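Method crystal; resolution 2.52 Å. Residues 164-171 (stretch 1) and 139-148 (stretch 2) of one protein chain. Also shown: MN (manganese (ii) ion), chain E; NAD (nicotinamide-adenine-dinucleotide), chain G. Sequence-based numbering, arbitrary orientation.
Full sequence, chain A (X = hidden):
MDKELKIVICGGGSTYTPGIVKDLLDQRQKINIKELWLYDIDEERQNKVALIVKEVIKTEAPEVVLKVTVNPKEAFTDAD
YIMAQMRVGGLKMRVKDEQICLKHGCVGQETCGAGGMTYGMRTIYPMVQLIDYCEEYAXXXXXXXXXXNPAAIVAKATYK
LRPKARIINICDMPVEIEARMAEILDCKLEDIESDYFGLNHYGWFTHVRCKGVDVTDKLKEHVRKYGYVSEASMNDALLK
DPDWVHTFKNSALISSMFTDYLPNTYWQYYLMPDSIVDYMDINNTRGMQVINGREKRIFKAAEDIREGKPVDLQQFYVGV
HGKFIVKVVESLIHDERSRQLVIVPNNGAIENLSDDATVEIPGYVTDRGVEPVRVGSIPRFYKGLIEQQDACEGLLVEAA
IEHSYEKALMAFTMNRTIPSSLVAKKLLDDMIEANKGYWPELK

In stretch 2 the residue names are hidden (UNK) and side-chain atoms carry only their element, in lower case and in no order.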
# COMPACT_ATOMS: atom_id res chain seq x y z
N LYS A 164 -19.52 -2.57 -13.32
CA LYS A 164 -19.41 -3.15 -14.65
C LYS A 164 -20.02 -2.28 -15.74
O LYS A 164 -20.05 -2.70 -16.90
CB LYS A 164 -20.07 -4.53 -14.68
CG LYS A 164 -19.48 -5.53 -13.69
CD LYS A 164 -18.06 -5.93 -14.07
CE LYS A 164 -17.56 -7.05 -13.19
NZ LYS A 164 -18.43 -8.26 -13.28
N ALA A 165 -20.50 -1.08 -15.39
CA ALA A 165 -21.16 -0.23 -16.37
C ALA A 165 -20.18 0.26 -17.43
O ALA A 165 -19.04 0.64 -17.12
CB ALA A 165 -21.82 0.96 -15.68
N ARG A 166 -20.62 0.25 -18.68
CA ARG A 166 -19.82 0.75 -19.80
C ARG A 166 -20.05 2.25 -19.90
O ARG A 166 -20.75 2.76 -20.79
CB ARG A 166 -20.17 0.02 -21.09
CG ARG A 166 -20.36 -1.48 -20.90
CD ARG A 166 -20.58 -2.21 -22.22
NE ARG A 166 -19.32 -2.57 -22.87
CZ ARG A 166 -18.80 -1.92 -23.91
NH1 ARG A 166 -17.65 -2.32 -24.44
NH2 ARG A 166 -19.44 -0.88 -24.43
N ILE A 167 -19.45 2.98 -18.96
CA ILE A 167 -19.65 4.42 -18.83
C ILE A 167 -18.29 5.09 -18.72
O ILE A 167 -17.33 4.53 -18.18
CB ILE A 167 -20.53 4.75 -17.60
CG1 ILE A 167 -20.83 6.25 -17.52
CG2 ILE A 167 -19.88 4.26 -16.31
CD1 ILE A 167 -21.68 6.64 -16.33
N ILE A 168 -18.20 6.30 -19.27
CA ILE A 168 -17.00 7.13 -19.19
C ILE A 168 -17.41 8.54 -18.80
O ILE A 168 -18.16 9.20 -19.53
CB ILE A 168 -16.20 7.13 -20.51
CG1 ILE A 168 -15.19 8.28 -20.52
CG2 ILE A 168 -17.14 7.20 -21.71
CD1 ILE A 168 -14.33 8.33 -21.77
N ASN A 169 -16.95 8.99 -17.64
CA ASN A 169 -17.28 10.31 -17.11
C ASN A 169 -16.18 11.29 -17.49
O ASN A 169 -15.00 11.04 -17.22
CB ASN A 169 -17.45 10.26 -15.60
CG ASN A 169 -18.44 9.19 -15.16
OD1 ASN A 169 -19.65 9.43 -15.10
ND2 ASN A 169 -17.93 8.00 -14.86
N ILE A 170 -16.57 12.41 -18.10
CA ILE A 170 -15.64 13.40 -18.60
C ILE A 170 -16.06 14.78 -18.09
O ILE A 170 -17.08 14.94 -17.42
CB ILE A 170 -15.54 13.40 -20.14
CG1 ILE A 170 -16.91 13.65 -20.76
CG2 ILE A 170 -14.96 12.08 -20.63
CD1 ILE A 170 -16.89 13.76 -22.27
N CYS A 171 -15.25 15.79 -18.44
CA CYS A 171 -15.51 17.16 -18.04
C CYS A 171 -14.79 18.09 -19.01
O CYS A 171 -13.70 17.77 -19.50
CB CYS A 171 -15.03 17.43 -16.61
SG CYS A 171 -15.14 19.16 -16.09
N UNK A 139 -27.70 -1.85 -26.53
CA UNK A 139 -26.80 -2.85 -27.08
C UNK A 139 -25.84 -3.34 -26.00
O UNK A 139 -25.54 -2.65 -25.03
c UNK A 139 -26.02 -2.28 -28.26
o UNK A 139 -24.96 -3.14 -28.63
N UNK A 140 -25.35 -4.57 -26.20
CA UNK A 140 -24.39 -5.15 -25.26
C UNK A 140 -23.03 -4.48 -25.34
O UNK A 140 -22.21 -4.68 -24.43
c UNK A 140 -24.26 -6.65 -25.51
c UNK A 140 -26.69 -7.19 -25.06
c UNK A 140 -25.24 -7.50 -24.71
c UNK A 140 -27.65 -7.93 -24.15
n UNK A 140 -29.07 -7.56 -24.42
N UNK A 141 -22.76 -3.69 -26.38
CA UNK A 141 -21.55 -2.89 -26.48
C UNK A 141 -21.84 -1.40 -26.39
O UNK A 141 -21.17 -0.59 -27.02
c UNK A 141 -20.04 -4.51 -27.77
n UNK A 141 -17.21 -5.85 -30.00
c UNK A 141 -19.09 -4.59 -28.96
c UNK A 141 -20.80 -3.20 -27.78
c UNK A 141 -18.21 -5.83 -28.90
N UNK A 142 -22.85 -1.03 -25.60
CA UNK A 142 -23.22 0.37 -25.48
C UNK A 142 -22.13 1.16 -24.77
O UNK A 142 -21.24 0.60 -24.12
c UNK A 142 -24.25 1.41 -22.38
c UNK A 142 -24.55 0.51 -24.72
c UNK A 142 -24.42 0.32 -23.23
c UNK A 142 -24.49 -0.94 -22.66
c UNK A 142 -24.13 1.24 -21.01
o UNK A 142 -24.08 -0.18 -19.11
c UNK A 142 -24.37 -1.12 -21.29
c UNK A 142 -24.19 -0.02 -20.47
N UNK A 143 -22.20 2.48 -24.90
CA UNK A 143 -21.30 3.37 -24.19
C UNK A 143 -22.07 4.59 -23.72
O UNK A 143 -22.82 5.19 -24.50
c UNK A 143 -16.26 1.01 -22.60
c UNK A 143 -18.68 2.08 -26.29
c UNK A 143 -16.36 0.69 -23.92
c UNK A 143 -18.06 2.63 -22.77
n UNK A 143 -17.65 1.22 -26.00
c UNK A 143 -20.12 3.81 -25.07
c UNK A 143 -17.33 1.35 -24.68
c UNK A 143 -18.19 2.32 -24.12
c UNK A 143 -19.04 2.78 -25.18
c UNK A 143 -17.10 1.98 -22.02
N UNK A 144 -21.90 4.95 -22.46
CA UNK A 144 -22.52 6.14 -21.88
C UNK A 144 -21.41 7.15 -21.63
O UNK A 144 -20.70 7.07 -20.62
c UNK A 144 -24.36 4.77 -20.86
c UNK A 144 -23.29 5.83 -20.60
c UNK A 144 -23.91 7.10 -20.04
c UNK A 144 -25.14 4.40 -19.63
N UNK A 145 -21.25 8.10 -22.54
CA UNK A 145 -20.29 9.17 -22.34
C UNK A 145 -20.94 10.22 -21.45
O UNK A 145 -21.59 11.16 -21.94
c UNK A 145 -18.85 10.90 -23.44
c UNK A 145 -19.81 9.76 -23.68
c UNK A 145 -19.14 8.67 -24.51
N UNK A 146 -20.80 10.06 -20.13
CA UNK A 146 -21.47 10.92 -19.17
C UNK A 146 -20.63 12.17 -18.93
O UNK A 146 -19.44 12.07 -18.59
c UNK A 146 -21.72 10.17 -17.87
c UNK A 146 -22.29 11.05 -16.79
o UNK A 146 -23.04 11.99 -17.06
n UNK A 146 -21.95 10.75 -15.54
N UNK A 147 -21.24 13.33 -19.10
CA UNK A 147 -20.62 14.60 -18.74
C UNK A 147 -21.55 15.45 -17.89
O UNK A 147 -21.41 16.67 -17.86
c UNK A 147 -22.50 14.85 -22.93
c UNK A 147 -22.96 17.00 -21.96
c UNK A 147 -23.22 16.03 -22.91
c UNK A 147 -21.52 14.64 -21.99
c UNK A 147 -20.16 15.36 -19.98
o UNK A 147 -24.20 16.25 -23.85
c UNK A 147 -21.97 16.77 -21.02
c UNK A 147 -21.24 15.60 -21.01
N UNK A 148 -22.51 14.82 -17.22
CA UNK A 148 -23.40 15.53 -16.33
C UNK A 148 -22.75 15.72 -14.96
O UNK A 148 -21.98 14.88 -14.49
o UNK A 148 -24.53 13.45 -15.73
c UNK A 148 -24.73 14.78 -16.18
MN MN E . -17.20 19.99 -15.11
PA NAD G . -30.98 22.21 -18.12
O1A NAD G . -31.62 22.31 -16.78
O2A NAD G . -31.14 23.36 -19.06
O5B NAD G . -31.47 20.86 -18.84
C5B NAD G . -31.30 19.59 -18.16
C4B NAD G . -32.27 18.58 -18.73
O4B NAD G . -32.15 17.32 -18.02
C3B NAD G . -33.76 18.96 -18.66
O3B NAD G . -34.37 18.76 -19.93
C2B NAD G . -34.32 17.96 -17.64
O2B NAD G . -35.70 17.71 -17.76
C1B NAD G . -33.44 16.75 -17.94
N9A NAD G . -33.45 15.73 -16.90
C8A NAD G . -33.52 15.93 -15.55
N7A NAD G . -33.52 14.82 -14.85
C5A NAD G . -33.45 13.82 -15.81
C6A NAD G . -33.43 12.41 -15.71
N6A NAD G . -33.46 11.75 -14.55
N1A NAD G . -33.36 11.70 -16.86
C2A NAD G . -33.33 12.37 -18.02
N3A NAD G . -33.35 13.68 -18.24
C4A NAD G . -33.41 14.36 -17.08
O3 NAD G . -29.41 21.92 -17.93
PN NAD G . -28.11 22.52 -18.64
O1N NAD G . -28.27 22.40 -20.12
O2N NAD G . -27.81 23.87 -18.07
O5D NAD G . -27.00 21.48 -18.14
C5D NAD G . -27.25 20.07 -18.38
C4D NAD G . -26.24 19.25 -17.61
O4D NAD G . -24.94 19.41 -18.22
C3D NAD G . -26.05 19.65 -16.14
O3D NAD G . -26.01 18.48 -15.33
C2D NAD G . -24.67 20.33 -16.19
O2D NAD G . -24.01 20.43 -14.94
C1D NAD G . -23.96 19.42 -17.19
N1N NAD G . -22.71 20.03 -17.72
C2N NAD G . -21.49 19.56 -17.31
C3N NAD G . -20.32 20.13 -17.77
C7N NAD G . -19.01 19.53 -17.32
O7N NAD G . -18.05 20.26 -17.13
N7N NAD G . -18.96 18.21 -17.18
C4N NAD G . -20.39 21.21 -18.64
C5N NAD G . -21.62 21.66 -19.08
C6N NAD G . -22.77 21.05 -18.61

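Position 139 carries one carbon and then one oxygen, too far from stretch 1 to touch it. This is Ser-139, and it opens a type I turn: its OG accepts a hydrogen bond from the backbone N of position 141 at 3.2 Å.

Position 140 has four carbons in a row ending in nitrogen, pointing away from stretch 1: Lys-140. Its contribution is backbone, with its O 3.7 Å from Arg-166 CD.

Position 141 repeats the pattern, four carbons and a terminal nitrogen, again directed away. It is Lys-141, whose CA lies over one face of the Arg-166 guanidinium.

Position 142 shows one carbon, then a six-carbon ring bearing one oxygen, with the ring face under the aliphatic part of Arg-166. One ring and one oxygen make it Tyr-142. Arg-166 CB sits 4.2 Å from the ring centroid, a CH-pi contact. The backbone O of Tyr-142, near the guanidinium plane, accepts a very short hydrogen bond of 2.4 Å from Arg-166 NH2.

Position 143 has one carbon followed by fused five- and six-membered rings holding eight carbons and one nitrogen, which can only be Trp-143. Its six-membered ring lies 4.0 Å from Arg-166 CZ, measured to the centroid, a cation-pi contact over the face. The indole thus covers the guanidinium face opposite Lys-141 CA.

Position 144 has four carbons, forked at the first, one arm two carbons long. That is Ile-144, on the same sheet face as Ile-167, whose CG1 comes within 4.0 Å of Ile-144 CB.

Position 145 has three carbons, one carrying the other two, on the opposite face beside Ile-168. The short fork is Val-145; its CG2 meets Ile-168 CG2 at 3.7 Å, and its CG1 meets Ile-170 CD1 at the same distance.

Position 146 has two carbons, the second bearing one oxygen and one nitrogen: an amide, and one carbon too short for glutamine. Asn-146 gives its ND2 to Asn-169 OD1 at 2.7 Å, while its own OD1 accepts from the backbone N of position 148 at 2.9 Å.

Position 147 again has one carbon and a six-carbon ring with one oxygen, but here the end of the side chain leads away from stretch 1. Tyr-147 touches Ile-170 CG1 through CB at 3.8 Å, and its backbone O accepts from NAD N7N at 3.0 Å.

Position 148 has one carbon and one oxygen, pointing away: Ser-148, whose OG donates to Asn-146 OD1 at a very short 2.5 Å.

The contact is a parallel strand pair whose backbone bonds alternate: Ile-144 N to Arg-166 O (3.0 Å), Ile-168 N to Ile-144 O (2.9 Å), Asn-146 N to Ile-168 O (2.8 Å) and Ile-170 N to Asn-146 O (2.9 Å). Aliphatic pairs pack on both faces, the asparagine pair adds a polar link, and Arg-166 packs against two aromatic rings at the entry. Beyond the strand, Cys-171 SG binds manganese at 2.4 Å (to MN).

Stretch 2 139-148: SKKYWIVNYS
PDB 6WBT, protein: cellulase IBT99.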